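Local coordinates for regulatory protein SWI6 (Saccharomyces cerevisiae, PDB 1SW6) that is the subunit shared by the yeast cell-cycle transcription complexes SBF and MBF, here represented by its ankyrin-repeat domain, at residues D308-N313 with R318-G323; H206-T211 with A219-Y224; Y189-L194 with M229-K234; I45-P50 with S199-I204. All blocks are in the same frame, centred on the assembly; numbering follows the deposited sequence.

Contact 1: residues D308-N313 with R318-G323; sequences DPFIAN and RPVDFG
Val320 N donates a backbone hydrogen bond to Pro309 O at 3.2 Å. The same carbonyl oxygen is also packed by carbon: Pro319 CD lies 3.2 Å from Pro309 O.

The apolar contacts gather around Val320. Its CG1 branch touches Pro309 CB at 3.7 Å. The same methyl reaches Phe310 CE2, also at 3.7 Å. The first torsion of Val320 puts CG1 anti to the carbonyl carbon (chi1 -70°), which directs this branch at both residues. Within its own segment, Pro309 CG lies over one face of the Phe310 ring, toward the rim. Arg318 adds its aliphatic part: CG packs tightly on Ala312 CB at 3.3 Å, and CD passes close to Phe310 O.

This is the C-terminal end of the ankyrin domain, where repeat 4 gives way to repeat 5. The 308-313 segment begins with a type I beta turn from Asp308 to Ile311. Residues 319-321 form a short 3-10 segment. Asn313 ND2 reaches back to Asp284 OD1, and Pro319 touches Asn288 of helix 286-293.

Two aspartates make polar bonds inside their own segments. Asp308 OD1 accepts from Phe310 N at 2.7 Å, an Asx turn. Asp321 takes two bonds from Arg318, both tilted out of the carboxylate plane. Its OD1 meets Arg318 NH2 at 3.0 Å on the syn side, in a salt bridge. This bridge and a methyl of Val320 would limit rotation of the guanidinium: Val320 CG2 sits 3.5 Å above the centre of its plane. Asp321 OD2 accepts from Arg318 N, on the anti side.

Contact 2: residues H206-T211 with A219-Y224; sequences HHIIIT and AAAKYY
Ile208 and Ala221 meet where the two helices come nearest, with their CA atoms 5.3 Å apart. Ile208 CG2 rests against Ala221 O at 3.3 Å and Ala221 CB at 3.9 Å. In return, Ala221 CB lies 3.4 Å from Ile208 O. The small alanine thus lets the backbones approach closely.

The other branch of Ile208 runs to a second residue. Its CG1 is anti to the carbonyl carbon (chi1 -69°), and the extended chain carries CD1 to Tyr224 CB at 3.9 Å. The two side chains approach at a slant. Only the base of the tyrosine is used here, since its ring leads away from helix 206-211. Thr211 points at the other helix but makes just a loose contact, its carbonyl carbon being 4.4 Å from Ala221 CB.

The segments run nearly antiparallel, at 155°, with their axes 8.5 Å apart. They belong to helices 204-212 and 218-234, the antiparallel helix pair of ankyrin repeat 3. Val172 of helix 167-173 packs on both Ile208 and Tyr224. On the side of the next repeat, Ile298 of helix 296-304 touches Ala221. Tyr224 OH bonds to Ser174 O. Thr211 OG1 has Val172 O as its stronger partner, with His207 O also within reach, and Thr211 packs on Cys217 of the second subunit.

The chemistry across the pair is therefore almost wholly apolar. The contact rests on van der Waals packing and burial of apolar surface, while the buried hydroxyls of Thr211 and Tyr224 have backbone oxygens nearby.

Contact 3: residues Y189-L194 with M229-K234; sequences YLYPCL and MGWIVK
The backbones of 189-194 and 229-234 stay well apart. Their nearest CA atoms, those of Tyr191 and Ile232, are 9.5 Å from each other. Segment 189-194 starts in helix 183-190 and keeps helical backbone angles, and 229-234 forms the last turns of helix 218-234.

Side chains bridge the gap. With chi1 at -176°, Trp231 swings CG away from its backbone N and carries the indole toward 189-194. Its six-membered ring leads: CH2 touches Tyr191 CB at 3.3 Å and Tyr191 CG at 3.8 Å. The packing is tight at this point. The two side chains meet at a slant. Leu194 CD1 fills in beside them, 4.1 Å from Trp231 CZ3. The same methyl meets Ile232 CD1 tip to tip at 4.1 Å.

The polar ends point to other partners. Trp231 NE1 bonds to Asp188 OD1, and Tyr191 OH to Asp260 OD2. The indole is thus tied at its nitrogen and packed at its far ring.

The contact joins ankyrin repeats 2 and 3. Leu194 also packs on Leu168 of helix 167-173, and Ile232 on Leu268 and Ile271 of helix 268-276.

Contact 4: residues I45-P50 with S199-I204; sequences IMKALP and SMNRTI
The N-terminal part of the chain here lies along the loop that leads into the first helix of ankyrin repeat 3. Segment 45-50 includes strand 46-47, which pairs in parallel with strand 196-197. Segment 199-204 follows that second strand and ends at the start of helix 204-212.

Lys47 makes the polar contact. Its NZ gives a weak hydrogen bond to Asn201 OD1 at 3.2 Å. The lysine chain bends at both chi3 (71°) and chi4 (61°), which curls the ammonium group back over the loop. Lys47 NZ also lies 4.2 Å from Ser199 CA. The ammonium has further oxygen partners at the strand end and on the loop: Asp198 O, the stronger hydrogen bond, and Glu197 OE1 in a long, weak ion pair.

The apolar contact is a single touch. Ile45 CD1 meets Thr203 CG2 at 4.0 Å, the side chains crossing at about a right angle. Trp270 of helix 268-276 packs on Ile45, and Met275 of the same helix on Thr203.

Asn201 has a left-handed backbone, which helps the loop turn. Thr203 then takes the N-cap position, its OG1 making a weak bond to Leu205 N. Thr203-Ile204-Leu205-His206 is the variant here of the ankyrin TPLH motif, with His206 ND1 bonded to Thr203 N.

Overall arrangement
From the N terminus, 45-50 comes first and waits for 199-204, so contact 4 closes a loop of 148 residues. Within that loop, 189-194 opens contact 3, which closes only at 229-234; contacts 3 and 4 therefore cross. They touch where Leu194 packs on Ile204. Contact 2 is nested inside the loop of contact 3 and shares helix 218-234 with it. It also touches contact 4, through His207 and Arg202. Contact 1 follows in series near the C terminus, about 19 Å from contact 2 between centres. Together they tie strand 46-47 to repeat 3, repeat 2 to repeat 3, the two helices of repeat 3 to each other, and repeat 4 to repeat 5.

Contact 1: residues D308-N313 with R318-G323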
# COMPACT_ATOMS: atom_id res chain seq x y z
N ASP A 308 -5.79 -32.39 -3.41
CA ASP A 308 -5.53 -33.36 -4.47
C ASP A 308 -4.29 -32.98 -5.30
O ASP A 308 -4.31 -32.01 -6.04
CB ASP A 308 -6.75 -33.43 -5.39
CG ASP A 308 -6.66 -34.58 -6.37
OD1 ASP A 308 -5.59 -34.77 -6.97
OD2 ASP A 308 -7.68 -35.27 -6.55
N PRO A 309 -3.20 -33.77 -5.20
CA PRO A 309 -1.98 -33.47 -5.96
C PRO A 309 -1.99 -33.88 -7.43
O PRO A 309 -0.97 -33.73 -8.11
CB PRO A 309 -0.90 -34.20 -5.17
CG PRO A 309 -1.61 -35.43 -4.74
CD PRO A 309 -2.98 -34.91 -4.30
N PHE A 310 -3.12 -34.38 -7.92
CA PHE A 310 -3.21 -34.81 -9.32
C PHE A 310 -3.97 -33.86 -10.24
O PHE A 310 -3.96 -34.04 -11.46
CB PHE A 310 -3.81 -36.22 -9.40
CG PHE A 310 -3.06 -37.24 -8.59
CD1 PHE A 310 -3.57 -37.67 -7.36
CD2 PHE A 310 -1.83 -37.72 -9.01
CE1 PHE A 310 -2.85 -38.56 -6.57
CE2 PHE A 310 -1.11 -38.62 -8.23
CZ PHE A 310 -1.62 -39.04 -7.00
N ILE A 311 -4.62 -32.85 -9.67
CA ILE A 311 -5.35 -31.89 -10.48
C ILE A 311 -4.35 -31.03 -11.25
O ILE A 311 -3.52 -30.34 -10.65
CB ILE A 311 -6.26 -31.01 -9.59
CG1 ILE A 311 -7.29 -31.89 -8.87
CG2 ILE A 311 -6.95 -29.96 -10.42
CD1 ILE A 311 -8.23 -31.15 -7.97
N ALA A 312 -4.42 -31.08 -12.57
CA ALA A 312 -3.51 -30.34 -13.44
C ALA A 312 -4.02 -28.97 -13.85
O ALA A 312 -5.22 -28.70 -13.81
CB ALA A 312 -3.21 -31.17 -14.68
N ASN A 313 -3.11 -28.09 -14.24
CA ASN A 313 -3.50 -26.76 -14.67
C ASN A 313 -3.56 -26.72 -16.20
O ASN A 313 -3.50 -27.76 -16.85
CB ASN A 313 -2.51 -25.70 -14.16
CG ASN A 313 -1.09 -25.95 -14.61
OD1 ASN A 313 -0.83 -26.77 -15.50
ND2 ASN A 313 -0.15 -25.23 -14.00
N ARG A 318 0.92 -30.80 -12.78
CA ARG A 318 0.24 -31.19 -11.56
C ARG A 318 1.23 -31.08 -10.41
O ARG A 318 2.44 -31.16 -10.62
CB ARG A 318 -0.23 -32.64 -11.67
CG ARG A 318 -1.07 -32.94 -12.91
CD ARG A 318 -1.10 -34.43 -13.17
NE ARG A 318 0.26 -34.94 -13.31
CZ ARG A 318 0.61 -36.21 -13.20
NH1 ARG A 318 -0.30 -37.14 -12.94
NH2 ARG A 318 1.89 -36.55 -13.31
N PRO A 319 0.74 -30.88 -9.18
CA PRO A 319 1.61 -30.76 -8.01
C PRO A 319 2.60 -31.92 -7.88
O PRO A 319 3.73 -31.71 -7.45
CB PRO A 319 0.63 -30.73 -6.85
CG PRO A 319 -0.52 -29.97 -7.43
CD PRO A 319 -0.66 -30.62 -8.80
N VAL A 320 2.18 -33.13 -8.26
CA VAL A 320 3.08 -34.27 -8.17
C VAL A 320 4.30 -34.09 -9.06
O VAL A 320 5.34 -34.70 -8.83
CB VAL A 320 2.38 -35.62 -8.52
CG1 VAL A 320 1.39 -35.99 -7.42
CG2 VAL A 320 1.68 -35.53 -9.88
N ASP A 321 4.17 -33.24 -10.07
CA ASP A 321 5.29 -32.99 -10.98
C ASP A 321 6.37 -32.16 -10.32
O ASP A 321 7.50 -32.09 -10.82
CB ASP A 321 4.80 -32.29 -12.26
CG ASP A 321 3.82 -33.13 -13.04
OD1 ASP A 321 4.01 -34.37 -13.09
OD2 ASP A 321 2.87 -32.56 -13.62
N PHE A 322 6.04 -31.51 -9.21
CA PHE A 322 7.01 -30.71 -8.47
C PHE A 322 7.39 -31.43 -7.19
O PHE A 322 7.96 -30.84 -6.28
CB PHE A 322 6.44 -29.32 -8.13
CG PHE A 322 6.16 -28.47 -9.34
CD1 PHE A 322 4.85 -28.20 -9.73
CD2 PHE A 322 7.21 -27.98 -10.11
CE1 PHE A 322 4.59 -27.46 -10.88
CE2 PHE A 322 6.96 -27.24 -11.26
CZ PHE A 322 5.65 -26.97 -11.65
N GLY A 323 7.04 -32.71 -7.12
CA GLY A 323 7.36 -33.52 -5.96
C GLY A 323 6.44 -33.37 -4.77
O GLY A 323 6.81 -33.71 -3.65

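Contact 2: residues H206-T211 with A219-Y224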
# COMPACT_ATOMS: atom_id res chain seq x y z
N HIS A 206 -6.15 -19.40 -2.44
CA HIS A 206 -5.11 -19.13 -3.43
C HIS A 206 -4.24 -17.99 -2.93
O HIS A 206 -3.03 -18.05 -3.03
CB HIS A 206 -5.72 -18.73 -4.78
CG HIS A 206 -6.18 -19.89 -5.61
ND1 HIS A 206 -7.51 -20.21 -5.76
CD2 HIS A 206 -5.49 -20.80 -6.34
CE1 HIS A 206 -7.62 -21.26 -6.56
NE2 HIS A 206 -6.41 -21.63 -6.92
N HIS A 207 -4.88 -16.97 -2.37
CA HIS A 207 -4.16 -15.81 -1.87
C HIS A 207 -3.30 -16.13 -0.66
O HIS A 207 -2.20 -15.60 -0.54
CB HIS A 207 -5.14 -14.67 -1.56
CG HIS A 207 -5.73 -14.03 -2.78
ND1 HIS A 207 -4.99 -13.23 -3.63
CD2 HIS A 207 -6.98 -14.09 -3.31
CE1 HIS A 207 -5.76 -12.83 -4.63
NE2 HIS A 207 -6.97 -13.34 -4.46
N ILE A 208 -3.78 -17.00 0.23
CA ILE A 208 -3.01 -17.36 1.42
C ILE A 208 -1.70 -17.98 0.94
O ILE A 208 -0.61 -17.58 1.36
CB ILE A 208 -3.77 -18.39 2.31
CG1 ILE A 208 -4.99 -17.72 2.95
CG2 ILE A 208 -2.82 -18.95 3.37
CD1 ILE A 208 -5.74 -18.60 3.93
N ILE A 209 -1.82 -18.95 0.04
CA ILE A 209 -0.66 -19.60 -0.51
C ILE A 209 0.24 -18.62 -1.26
O ILE A 209 1.45 -18.66 -1.10
CB ILE A 209 -1.08 -20.76 -1.43
CG1 ILE A 209 -1.19 -22.05 -0.60
CG2 ILE A 209 -0.09 -20.93 -2.56
CD1 ILE A 209 -2.19 -21.99 0.53
N ILE A 210 -0.33 -17.75 -2.09
CA ILE A 210 0.49 -16.78 -2.81
C ILE A 210 1.33 -15.99 -1.81
O ILE A 210 2.50 -15.70 -2.05
CB ILE A 210 -0.35 -15.76 -3.62
CG1 ILE A 210 -1.06 -16.45 -4.78
CG2 ILE A 210 0.55 -14.65 -4.14
CD1 ILE A 210 -0.14 -17.06 -5.78
N THR A 211 0.72 -15.66 -0.68
CA THR A 211 1.40 -14.90 0.36
C THR A 211 2.51 -15.71 1.02
O THR A 211 3.58 -15.18 1.32
CB THR A 211 0.42 -14.44 1.45
OG1 THR A 211 -0.45 -13.43 0.91
CG2 THR A 211 1.15 -13.87 2.63
N ALA A 219 5.12 -17.61 7.94
CA ALA A 219 4.45 -17.88 9.21
C ALA A 219 2.99 -17.43 9.17
O ALA A 219 2.10 -18.19 9.56
CB ALA A 219 5.18 -17.19 10.35
N ALA A 220 2.75 -16.20 8.71
CA ALA A 220 1.39 -15.66 8.62
C ALA A 220 0.46 -16.54 7.79
O ALA A 220 -0.66 -16.84 8.20
CB ALA A 220 1.43 -14.25 8.03
N ALA A 221 0.93 -16.97 6.62
CA ALA A 221 0.10 -17.80 5.75
C ALA A 221 -0.22 -19.15 6.38
O ALA A 221 -1.33 -19.68 6.21
CB ALA A 221 0.78 -17.99 4.40
N LYS A 222 0.73 -19.73 7.10
CA LYS A 222 0.47 -21.01 7.74
C LYS A 222 -0.63 -20.76 8.77
O LYS A 222 -1.61 -21.51 8.86
CB LYS A 222 1.73 -21.51 8.45
CG LYS A 222 1.58 -22.84 9.20
CD LYS A 222 1.49 -24.01 8.23
CE LYS A 222 1.80 -25.33 8.92
NZ LYS A 222 0.86 -25.67 10.02
N TYR A 223 -0.47 -19.69 9.53
CA TYR A 223 -1.42 -19.31 10.56
C TYR A 223 -2.82 -19.07 10.00
O TYR A 223 -3.81 -19.56 10.55
CB TYR A 223 -0.93 -18.03 11.24
CG TYR A 223 -1.87 -17.44 12.27
CD1 TYR A 223 -1.87 -17.89 13.58
CD2 TYR A 223 -2.70 -16.37 11.93
CE1 TYR A 223 -2.67 -17.29 14.55
CE2 TYR A 223 -3.51 -15.77 12.89
CZ TYR A 223 -3.48 -16.23 14.20
OH TYR A 223 -4.20 -15.59 15.17
N TYR A 224 -2.90 -18.32 8.90
CA TYR A 224 -4.18 -18.03 8.26
C TYR A 224 -4.89 -19.30 7.81
O TYR A 224 -6.09 -19.49 8.06
CB TYR A 224 -3.96 -17.08 7.07
CG TYR A 224 -3.52 -15.68 7.46
CD1 TYR A 224 -2.73 -14.92 6.61
CD2 TYR A 224 -3.91 -15.11 8.68
CE1 TYR A 224 -2.33 -13.61 6.95
CE2 TYR A 224 -3.52 -13.81 9.04
CZ TYR A 224 -2.72 -13.07 8.17
OH TYR A 224 -2.29 -11.81 8.51

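Contact 3: residues Y189-L194 with M229-K234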
# COMPACT_ATOMS: atom_id res chain seq x y z
N TYR A 189 -16.96 -11.78 11.38
CA TYR A 189 -17.57 -10.67 10.65
C TYR A 189 -17.34 -10.69 9.14
O TYR A 189 -18.10 -10.06 8.40
CB TYR A 189 -17.07 -9.33 11.20
CG TYR A 189 -17.59 -9.02 12.58
CD1 TYR A 189 -17.06 -9.66 13.70
CD2 TYR A 189 -18.63 -8.11 12.77
CE1 TYR A 189 -17.56 -9.42 14.98
CE2 TYR A 189 -19.14 -7.85 14.04
CZ TYR A 189 -18.60 -8.51 15.14
OH TYR A 189 -19.11 -8.27 16.40
N LEU A 190 -16.32 -11.40 8.66
CA LEU A 190 -16.06 -11.42 7.21
C LEU A 190 -16.20 -12.76 6.49
O LEU A 190 -15.82 -12.86 5.33
CB LEU A 190 -14.66 -10.83 6.91
CG LEU A 190 -14.29 -9.42 7.39
CD1 LEU A 190 -13.01 -8.95 6.69
CD2 LEU A 190 -15.42 -8.43 7.09
N TYR A 191 -16.75 -13.77 7.17
CA TYR A 191 -16.92 -15.09 6.55
C TYR A 191 -17.68 -15.05 5.21
O TYR A 191 -17.45 -15.90 4.35
CB TYR A 191 -17.64 -16.05 7.52
CG TYR A 191 -19.08 -15.70 7.81
CD1 TYR A 191 -20.09 -15.99 6.90
CD2 TYR A 191 -19.42 -15.03 8.97
CE1 TYR A 191 -21.42 -15.61 7.14
CE2 TYR A 191 -20.73 -14.64 9.23
CZ TYR A 191 -21.72 -14.94 8.31
OH TYR A 191 -23.02 -14.54 8.58
N PRO A 192 -18.59 -14.07 5.02
CA PRO A 192 -19.28 -14.07 3.72
C PRO A 192 -18.30 -13.97 2.55
O PRO A 192 -18.59 -14.45 1.46
CB PRO A 192 -20.19 -12.85 3.81
CG PRO A 192 -20.52 -12.79 5.29
CD PRO A 192 -19.18 -13.07 5.93
N CYS A 193 -17.14 -13.35 2.78
CA CYS A 193 -16.13 -13.20 1.73
C CYS A 193 -15.48 -14.53 1.34
O CYS A 193 -14.93 -14.66 0.26
CB CYS A 193 -15.02 -12.24 2.18
SG CYS A 193 -15.57 -10.58 2.65
N LEU A 194 -15.56 -15.52 2.23
CA LEU A 194 -14.96 -16.82 1.95
C LEU A 194 -15.49 -17.46 0.67
O LEU A 194 -14.82 -18.30 0.08
CB LEU A 194 -15.22 -17.78 3.11
CG LEU A 194 -14.53 -17.42 4.42
CD1 LEU A 194 -14.99 -18.37 5.52
CD2 LEU A 194 -13.02 -17.49 4.23
N MET A 229 -9.34 -23.23 8.70
CA MET A 229 -9.87 -24.59 8.80
C MET A 229 -10.48 -24.84 10.19
O MET A 229 -11.59 -25.36 10.30
CB MET A 229 -8.77 -25.62 8.51
CG MET A 229 -8.26 -25.60 7.07
SD MET A 229 -9.57 -25.88 5.84
CE MET A 229 -9.94 -27.62 6.18
N GLY A 230 -9.77 -24.44 11.24
CA GLY A 230 -10.31 -24.61 12.58
C GLY A 230 -11.63 -23.85 12.76
O GLY A 230 -12.57 -24.36 13.37
N TRP A 231 -11.69 -22.64 12.22
CA TRP A 231 -12.89 -21.80 12.33
C TRP A 231 -14.10 -22.49 11.70
O TRP A 231 -15.20 -22.46 12.26
CB TRP A 231 -12.68 -20.45 11.63
CG TRP A 231 -13.85 -19.48 11.79
CD1 TRP A 231 -14.06 -18.58 12.80
CD2 TRP A 231 -14.97 -19.35 10.91
NE1 TRP A 231 -15.23 -17.90 12.60
CE2 TRP A 231 -15.82 -18.36 11.44
CE3 TRP A 231 -15.35 -19.98 9.71
CZ2 TRP A 231 -17.01 -17.97 10.83
CZ3 TRP A 231 -16.54 -19.60 9.10
CH2 TRP A 231 -17.36 -18.60 9.66
N ILE A 232 -13.90 -23.10 10.53
CA ILE A 232 -14.99 -23.77 9.86
C ILE A 232 -15.54 -24.90 10.72
O ILE A 232 -16.75 -25.03 10.87
CB ILE A 232 -14.56 -24.30 8.46
CG1 ILE A 232 -14.99 -23.34 7.34
CG2 ILE A 232 -15.26 -25.60 8.16
CD1 ILE A 232 -14.36 -21.99 7.40
N VAL A 233 -14.67 -25.72 11.31
CA VAL A 233 -15.14 -26.84 12.13
C VAL A 233 -15.64 -26.44 13.52
O VAL A 233 -16.55 -27.07 14.05
CB VAL A 233 -14.04 -27.94 12.28
CG1 VAL A 233 -13.75 -28.57 10.93
CG2 VAL A 233 -12.74 -27.34 12.83
N LYS A 234 -15.08 -25.39 14.10
CA LYS A 234 -15.52 -24.95 15.43
C LYS A 234 -16.82 -24.15 15.44
O LYS A 234 -17.53 -24.15 16.45
CB LYS A 234 -14.42 -24.15 16.12
CG LYS A 234 -13.11 -24.91 16.27
CD LYS A 234 -12.13 -24.22 17.21
CE LYS A 234 -11.76 -22.83 16.73
NZ LYS A 234 -10.88 -22.12 17.73

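Contact 4: residues I45-P50 with S199-I204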
# COMPACT_ATOMS: atom_id res chain seq x y z
N ILE A 45 -19.45 -20.82 -5.09
CA ILE A 45 -18.50 -19.72 -5.17
C ILE A 45 -19.11 -18.61 -6.03
O ILE A 45 -19.79 -18.88 -7.02
CB ILE A 45 -17.14 -20.18 -5.74
CG1 ILE A 45 -16.37 -20.95 -4.66
CG2 ILE A 45 -16.32 -18.98 -6.19
CD1 ILE A 45 -14.98 -21.42 -5.09
N MET A 46 -18.86 -17.37 -5.63
CA MET A 46 -19.41 -16.21 -6.32
C MET A 46 -18.30 -15.21 -6.62
O MET A 46 -17.28 -15.17 -5.93
CB MET A 46 -20.47 -15.60 -5.40
CG MET A 46 -21.29 -14.47 -5.97
SD MET A 46 -22.56 -13.98 -4.78
CE MET A 46 -21.86 -12.47 -4.07
N LYS A 47 -18.47 -14.40 -7.66
CA LYS A 47 -17.46 -13.41 -7.97
C LYS A 47 -17.75 -12.22 -7.07
O LYS A 47 -18.92 -11.92 -6.78
CB LYS A 47 -17.53 -13.00 -9.45
CG LYS A 47 -17.26 -14.15 -10.41
CD LYS A 47 -16.97 -13.66 -11.82
CE LYS A 47 -15.61 -12.99 -11.91
NZ LYS A 47 -14.50 -13.92 -11.56
N ALA A 48 -16.71 -11.55 -6.60
CA ALA A 48 -16.91 -10.40 -5.73
C ALA A 48 -17.68 -9.36 -6.54
O ALA A 48 -17.55 -9.30 -7.76
CB ALA A 48 -15.56 -9.82 -5.28
N LEU A 49 -18.50 -8.56 -5.86
CA LEU A 49 -19.26 -7.54 -6.55
C LEU A 49 -18.30 -6.55 -7.21
O LEU A 49 -17.23 -6.26 -6.67
CB LEU A 49 -20.18 -6.79 -5.57
CG LEU A 49 -21.21 -7.67 -4.84
CD1 LEU A 49 -22.18 -6.79 -4.06
CD2 LEU A 49 -21.96 -8.51 -5.86
N PRO A 50 -18.66 -6.04 -8.39
CA PRO A 50 -17.79 -5.09 -9.09
C PRO A 50 -17.60 -3.81 -8.28
O PRO A 50 -18.53 -3.35 -7.62
CB PRO A 50 -18.54 -4.84 -10.40
CG PRO A 50 -19.99 -4.99 -9.99
CD PRO A 50 -19.95 -6.21 -9.09
N SER A 199 -11.03 -11.60 -9.99
CA SER A 199 -10.99 -11.60 -11.44
C SER A 199 -10.13 -12.70 -12.05
O SER A 199 -10.16 -12.92 -13.26
CB SER A 199 -10.53 -10.23 -11.94
OG SER A 199 -11.44 -9.23 -11.51
N MET A 200 -9.36 -13.38 -11.21
CA MET A 200 -8.49 -14.47 -11.65
C MET A 200 -9.09 -15.79 -11.14
O MET A 200 -8.43 -16.83 -11.16
CB MET A 200 -7.10 -14.29 -11.04
CG MET A 200 -6.33 -13.10 -11.57
SD MET A 200 -5.71 -13.42 -13.24
CE MET A 200 -4.33 -14.52 -12.86
N ASN A 201 -10.34 -15.73 -10.70
CA ASN A 201 -11.03 -16.88 -10.13
C ASN A 201 -10.20 -17.46 -8.99
O ASN A 201 -10.20 -18.67 -8.75
CB ASN A 201 -11.29 -17.96 -11.19
CG ASN A 201 -12.23 -17.49 -12.28
OD1 ASN A 201 -13.19 -16.76 -12.03
ND2 ASN A 201 -11.96 -17.91 -13.51
N ARG A 202 -9.49 -16.59 -8.28
CA ARG A 202 -8.68 -17.03 -7.15
C ARG A 202 -9.46 -16.86 -5.86
O ARG A 202 -10.04 -15.80 -5.59
CB ARG A 202 -7.37 -16.24 -7.10
CG ARG A 202 -6.36 -16.80 -8.08
CD ARG A 202 -5.14 -15.91 -8.22
NE ARG A 202 -4.12 -16.57 -9.03
CZ ARG A 202 -2.96 -16.01 -9.37
NH1 ARG A 202 -2.68 -14.78 -8.97
NH2 ARG A 202 -2.08 -16.71 -10.09
N THR A 203 -9.48 -17.92 -5.06
CA THR A 203 -10.19 -17.92 -3.79
C THR A 203 -9.29 -17.40 -2.68
O THR A 203 -8.13 -17.04 -2.92
CB THR A 203 -10.62 -19.33 -3.43
OG1 THR A 203 -9.48 -20.09 -3.00
CG2 THR A 203 -11.23 -20.01 -4.66
N ILE A 204 -9.82 -17.37 -1.46
CA ILE A 204 -9.06 -16.90 -0.31
C ILE A 204 -7.86 -17.83 -0.10
O ILE A 204 -6.79 -17.39 0.34
CB ILE A 204 -9.92 -16.85 0.97
CG1 ILE A 204 -9.12 -16.25 2.12
CG2 ILE A 204 -10.40 -18.24 1.34
CD1 ILE A 204 -8.86 -14.75 1.93